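Local structure of Xaa-Pro dipeptidase (Pyrococcus horikoshii, 1WY2) at the interface of chains A and B. The protein hydrolyses Xaa-Pro dipeptides to release L-proline, as a homodimeric, dinuclear metallopeptidase of the M24B family that uses cobalt as cofactor. Sequence-based numbering; all coordinates share one arbitrary frame. Chains: chain A/B, Xaa-Pro dipeptidase.

The interface of chains A and B. Residues chain A 161-162, 165-166; chain B 169, 172-173.
With chi1 at -69° and both later torsions bent, B:Met173 curls its thioether toward chain A and meets A:Glu162, whose own chi1 of -76° sets CG beside the backbone N and whose chain then runs on extended. The two side chains cross at about a right angle: SD of B:Met173 lies 3.5 Å from CG of A:Glu162, and the terminal methyl CE packs along the same methylene toward the carboxylate. The glutamate thus gives its aliphatic stem to the apolar contact while its acid group reaches past it. There OE2 of A:Glu162 is 2.6 Å from a water that also contacts the carbonyl O of B:Met173, linking the chains through solvent.

B:Lys172 likewise works through its carbon chain. Its CG lies 3.7 Å from CB of A:Ala165 and also touches CG of A:Arg161, the two long side chains crossing almost perpendicularly. Their charged ends stay apart, NH1 of A:Arg161 being 6.4 Å from NZ of B:Lys172, so any repulsion between them is probably modest. An alanine in place of B:Lys172 would keep the CB contact with A:Ala165 but would probably open a gap where CG and CD now pack, leaving the stem of A:Arg161 freer to shift.

The ring of B:Tyr169 presents an edge to chain A. CD2 of B:Tyr169 comes 3.5 Å from the carbonyl O of A:Ala165, which lies in the ring plane, as does the backbone N of A:Lys166. Within chain B, CG of B:Met173 covers one ring face, off-centre toward the rim, and probably helps to hold the ring's orientation. A second water joins OH of B:Tyr169 to O of A:Glu162.

All seven residues belong to helix 160-173 of their own chains, so this is helix-to-helix packing, duplicated by the two-fold axis, that helps hold the prolidase homodimer together.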
ATOM      1  N   ARG A 161       4.233  15.843  11.940  1.00 18.25           N
ATOM      2  CA  ARG A 161       3.374  14.668  12.031  1.00 18.64           C
ATOM      3  C   ARG A 161       2.022  14.960  12.671  1.00 18.91           C
ATOM      4  O   ARG A 161       1.016  14.353  12.306  1.00 17.90           O
ATOM      5  CB  ARG A 161       4.078  13.567  12.825  1.00 20.50           C
ATOM      6  CG  ARG A 161       3.235  12.319  13.030  1.00 26.26           C
ATOM      7  CD  ARG A 161       3.955  11.097  12.512  1.00 31.50           C
ATOM      8  NE  ARG A 161       5.339  11.060  12.974  1.00 35.57           N
ATOM      9  CZ  ARG A 161       6.295  10.345  12.396  1.00 36.12           C
ATOM     10  NH1 ARG A 161       6.020   9.605  11.332  1.00 38.63           N
ATOM     11  NH2 ARG A 161       7.531  10.381  12.875  1.00 34.75           N
ATOM     12  N   GLU A 162       1.993  15.880  13.631  1.00 18.30           N
ATOM     13  CA  GLU A 162       0.740  16.213  14.294  1.00 19.19           C
ATOM     14  C   GLU A 162      -0.180  16.969  13.346  1.00 19.15           C
ATOM     15  O   GLU A 162      -1.401  16.806  13.395  1.00 19.58           O
ATOM     16  CB  GLU A 162       1.010  17.024  15.570  1.00 20.95           C
ATOM     17  CG  GLU A 162       1.509  16.152  16.719  1.00 25.26           C
ATOM     18  CD  GLU A 162       1.916  16.939  17.951  1.00 28.40           C
ATOM     19  OE1 GLU A 162       1.319  18.003  18.219  1.00 31.78           O
ATOM     20  OE2 GLU A 162       2.825  16.474  18.667  1.00 31.12           O
ATOM     21  N   ALA A 165      -1.598  14.365  11.131  1.00 17.09           N
ATOM     22  CA  ALA A 165      -2.632  13.609  11.824  1.00 17.12           C
ATOM     23  C   ALA A 165      -3.965  14.355  11.824  1.00 17.26           C
ATOM     24  O   ALA A 165      -5.016  13.764  11.585  1.00 17.22           O
ATOM     25  CB  ALA A 165      -2.191  13.319  13.257  1.00 14.49           C
ATOM     26  N   LYS A 166      -3.914  15.659  12.074  1.00 16.99           N
ATOM     27  CA  LYS A 166      -5.122  16.474  12.121  1.00 18.11           C
ATOM     28  C   LYS A 166      -5.856  16.553  10.784  1.00 17.93           C
ATOM     29  O   LYS A 166      -7.078  16.417  10.738  1.00 17.90           O
ATOM     30  CB  LYS A 166      -4.780  17.888  12.602  1.00 21.93           C
ATOM     31  CG  LYS A 166      -5.977  18.816  12.775  1.00 27.60           C
ATOM     32  CD  LYS A 166      -6.844  18.410  13.958  1.00 32.48           C
ATOM     33  CE  LYS A 166      -7.982  19.398  14.175  1.00 35.14           C
ATOM     34  NZ  LYS A 166      -7.480  20.778  14.445  1.00 36.64           N
TER
ATOM     35  N   TYR B 169      -6.018   8.715  14.578  1.00 15.68           N
ATOM     36  CA  TYR B 169      -5.476  10.029  14.900  1.00 16.88           C
ATOM     37  C   TYR B 169      -4.585   9.884  16.135  1.00 18.28           C
ATOM     38  O   TYR B 169      -3.449  10.365  16.161  1.00 17.69           O
ATOM     39  CB  TYR B 169      -6.621  11.004  15.189  1.00 15.83           C
ATOM     40  CG  TYR B 169      -6.191  12.318  15.800  1.00 16.56           C
ATOM     41  CD1 TYR B 169      -6.318  12.547  17.172  1.00 17.00           C
ATOM     42  CD2 TYR B 169      -5.657  13.332  15.009  1.00 18.50           C
ATOM     43  CE1 TYR B 169      -5.923  13.761  17.737  1.00 19.40           C
ATOM     44  CE2 TYR B 169      -5.261  14.548  15.561  1.00 19.44           C
ATOM     45  CZ  TYR B 169      -5.396  14.754  16.923  1.00 20.34           C
ATOM     46  OH  TYR B 169      -5.002  15.955  17.462  1.00 23.27           O
ATOM     47  N   LYS B 172      -1.173   8.267  15.437  1.00 18.03           N
ATOM     48  CA  LYS B 172      -0.233   9.164  14.771  1.00 18.16           C
ATOM     49  C   LYS B 172       0.282  10.224  15.745  1.00 18.93           C
ATOM     50  O   LYS B 172       1.441  10.632  15.675  1.00 19.16           O
ATOM     51  CB  LYS B 172      -0.906   9.820  13.560  1.00 19.32           C
ATOM     52  CG  LYS B 172       0.068  10.443  12.573  1.00 19.70           C
ATOM     53  CD  LYS B 172      -0.433  10.279  11.140  1.00 23.78           C
ATOM     54  CE  LYS B 172       0.606  10.727  10.132  1.00 24.87           C
ATOM     55  NZ  LYS B 172       0.206  10.377   8.738  1.00 22.81           N
ATOM     56  N   MET B 173      -0.578  10.666  16.658  1.00 18.41           N
ATOM     57  CA  MET B 173      -0.168  11.656  17.646  1.00 19.30           C
ATOM     58  C   MET B 173       0.833  11.020  18.610  1.00 21.93           C
ATOM     59  O   MET B 173       1.564  11.718  19.316  1.00 21.67           O
ATOM     60  CB  MET B 173      -1.383  12.179  18.417  1.00 19.75           C
ATOM     61  CG  MET B 173      -2.333  13.040  17.587  1.00 19.29           C
ATOM     62  SD  MET B 173      -1.567  14.550  16.947  1.00 20.87           S
ATOM     63  CE  MET B 173      -1.638  15.603  18.381  1.00 20.54           C
TER
HETATM   64  O   HOH W   1       3.345  13.879  18.737  1.00 37.28           O
HETATM   65  O   HOH W   2      -2.929  17.749  15.800  1.00 39.44           O